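Long-range contact in uncharacterized protein Rv3272 (Mycobacterium tuberculosis, PDB 5YX6), which binds fatty acyl-CoAs of varying chain length, palmitoyl-CoA most tightly, and is probably a family III CoA transferase of fatty acid metabolism: residues A[124-129]-A[188-193]. Residues are numbered along the deposited sequence; the frame is centred on the assembly and turned at random.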
loop_
_atom_site.group_PDB
_atom_site.type_symbol
_atom_site.label_atom_id
_atom_site.label_comp_id
_atom_site.label_asym_id
_atom_site.label_seq_id
_atom_site.Cartn_x
_atom_site.Cartn_y
_atom_site.Cartn_z
ATOM N N ASN A 124 26.682 -7.961 -11.789
ATOM C CA ASN A 124 26.011 -8.136 -10.506
ATOM C C ASN A 124 24.979 -7.042 -10.235
ATOM O O ASN A 124 24.360 -7.009 -9.173
ATOM C CB ASN A 124 27.031 -8.185 -9.362
ATOM C CG ASN A 124 27.817 -9.486 -9.324
ATOM O OD1 ASN A 124 27.329 -10.535 -9.749
ATOM N ND2 ASN A 124 29.029 -9.428 -8.793
ATOM N N LEU A 125 24.799 -6.150 -11.200
ATOM C CA LEU A 125 23.918 -5.003 -11.019
ATOM C C LEU A 125 22.435 -5.344 -11.157
ATOM O O LEU A 125 21.990 -5.899 -12.160
ATOM C CB LEU A 125 24.280 -3.895 -12.005
ATOM C CG LEU A 125 23.477 -2.612 -11.807
ATOM C CD1 LEU A 125 23.786 -2.017 -10.448
ATOM C CD2 LEU A 125 23.802 -1.629 -12.905
ATOM N N ILE A 126 21.681 -4.994 -10.125
ATOM C CA ILE A 126 20.236 -5.091 -10.149
ATOM C C ILE A 126 19.671 -3.760 -10.637
ATOM O O ILE A 126 20.099 -2.689 -10.197
ATOM C CB ILE A 126 19.701 -5.470 -8.759
ATOM C CG1 ILE A 126 20.075 -6.923 -8.471
ATOM C CG2 ILE A 126 18.193 -5.271 -8.669
ATOM C CD1 ILE A 126 20.198 -7.250 -7.024
ATOM N N TYR A 127 18.753 -3.830 -11.593
ATOM C CA TYR A 127 18.194 -2.640 -12.225
ATOM C C TYR A 127 16.692 -2.559 -11.962
ATOM O O TYR A 127 15.957 -3.451 -12.353
ATOM C CB TYR A 127 18.473 -2.673 -13.728
ATOM C CG TYR A 127 18.452 -1.334 -14.420
ATOM C CD1 TYR A 127 17.251 -0.693 -14.708
ATOM C CD2 TYR A 127 19.633 -0.725 -14.818
ATOM C CE1 TYR A 127 17.235 0.529 -15.358
ATOM C CE2 TYR A 127 19.627 0.494 -15.463
ATOM C CZ TYR A 127 18.429 1.116 -15.733
ATOM O OH TYR A 127 18.430 2.331 -16.384
ATOM N N ALA A 128 16.238 -1.504 -11.296
ATOM C CA ALA A 128 14.833 -1.405 -10.910
ATOM C C ALA A 128 14.133 -0.178 -11.501
ATOM O O ALA A 128 14.603 0.943 -11.332
ATOM C CB ALA A 128 14.713 -1.404 -9.383
ATOM N N ARG A 129 13.008 -0.396 -12.182
ATOM C CA ARG A 129 12.260 0.679 -12.844
ATOM C C ARG A 129 10.858 0.888 -12.269
ATOM O O ARG A 129 10.058 -0.047 -12.186
ATOM C CB ARG A 129 12.161 0.405 -14.343
ATOM C CG ARG A 129 13.430 -0.210 -14.903
ATOM C CD ARG A 129 13.450 -0.246 -16.413
ATOM N NE ARG A 129 13.643 1.078 -16.992
ATOM C CZ ARG A 129 13.969 1.288 -18.259
ATOM N NH1 ARG A 129 14.132 2.525 -18.709
ATOM N NH2 ARG A 129 14.150 0.255 -19.071
ATOM N N ALA A 188 13.734 -8.771 -3.052
ATOM C CA ALA A 188 13.642 -10.069 -3.707
ATOM C C ALA A 188 14.816 -10.260 -4.662
ATOM O O ALA A 188 15.456 -11.315 -4.672
ATOM C CB ALA A 188 12.318 -10.209 -4.446
ATOM N N ALA A 189 15.116 -9.221 -5.438
ATOM C CA ALA A 189 16.224 -9.275 -6.385
ATOM C C ALA A 189 17.576 -9.479 -5.689
ATOM O O ALA A 189 18.400 -10.252 -6.154
ATOM C CB ALA A 189 16.252 -8.012 -7.223
ATOM N N LEU A 190 17.796 -8.780 -4.581
ATOM C CA LEU A 190 19.021 -8.925 -3.805
ATOM C C LEU A 190 19.182 -10.353 -3.279
ATOM O O LEU A 190 20.291 -10.876 -3.201
ATOM C CB LEU A 190 19.033 -7.933 -2.644
ATOM C CG LEU A 190 19.278 -6.478 -3.043
ATOM C CD1 LEU A 190 19.034 -5.570 -1.846
ATOM C CD2 LEU A 190 20.689 -6.278 -3.610
ATOM N N LEU A 191 18.064 -10.968 -2.912
ATOM C CA LEU A 191 18.058 -12.336 -2.411
ATOM C C LEU A 191 18.316 -13.305 -3.552
ATOM O O LEU A 191 19.068 -14.264 -3.404
ATOM C CB LEU A 191 16.723 -12.647 -1.754
ATOM C CG LEU A 191 16.538 -13.740 -0.707
ATOM C CD1 LEU A 191 17.680 -13.831 0.302
ATOM C CD2 LEU A 191 15.214 -13.463 -0.007
ATOM N N HIS A 192 17.709 -13.017 -4.699
ATOM C CA HIS A 192 17.877 -13.834 -5.896
ATOM C C HIS A 192 19.357 -13.888 -6.235
ATOM O O HIS A 192 19.909 -14.950 -6.509
ATOM C CB HIS A 192 17.071 -13.247 -7.065
ATOM C CG HIS A 192 16.807 -14.200 -8.189
ATOM N ND1 HIS A 192 16.711 -15.566 -8.015
ATOM C CD2 HIS A 192 16.609 -13.981 -9.511
ATOM C CE1 HIS A 192 16.464 -16.141 -9.176
ATOM N NE2 HIS A 192 16.398 -15.200 -10.103
ATOM N N ARG A 193 19.996 -12.725 -6.209
ATOM C CA ARG A 193 21.413 -12.632 -6.511
ATOM C C ARG A 193 22.236 -13.386 -5.465
ATOM O O ARG A 193 23.115 -14.178 -5.801
ATOM C CB ARG A 193 21.850 -11.167 -6.584
ATOM C CG ARG A 193 23.215 -10.979 -7.217
ATOM C CD ARG A 193 23.631 -9.531 -7.200
ATOM N NE ARG A 193 23.792 -9.045 -5.835
ATOM C CZ ARG A 193 24.377 -7.895 -5.518
ATOM N NH1 ARG A 193 24.842 -7.100 -6.474
ATOM N NH2 ARG A 193 24.488 -7.535 -4.246
#
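NH1 of R193 is gripped across this contact by one hydrogen bond, donated to the main-chain carbonyl of N124, while NH2 forms a separate salt bridge with D97. Here the Rossmann-fold domain packs helix 173-196 against the parallel sheet, and the axes of 126-129 and 188-193 run nearly antiparallel, at 161°. The NH1 to N124 O distance is 2.7 Å. An N-H...O angle of 152° leaves the bond somewhat bent. The oxygen lies near the guanidinium plane, whereas NH1 sits above the carbonyl plane and off the lone pairs. R193 reaches across with CG anti to the backbone N (chi1 -166°) and a bend at chi3 that turns its head toward the loop just before the strand. The two grips at separate nitrogens should fix the rotation of the head, and the carboxylate of D97 probably offsets its charge. N124 and R193 also belong to a pocket occupied by benzamidine, probably from the crystallisation liquor.

Next to this polar link the contact is apolar. I126 points at the helix, its CG2 resting 3.7 Å from A189 CB. Its CD1 extends farther, meeting L190 CD2 at 3.6 Å, the two side chains crossing at about a right angle. I126 CD1 also lies over one face of the R193 guanidinium. L190 continues onto V98 of the adjacent strand and packs on L191 of the second subunit, so this side of the helix leads into the dimer interface. The same I126 CD1 methyl stands 3.6 Å from A189 O, the carbonyl that accepts the helical hydrogen bond from R193 N.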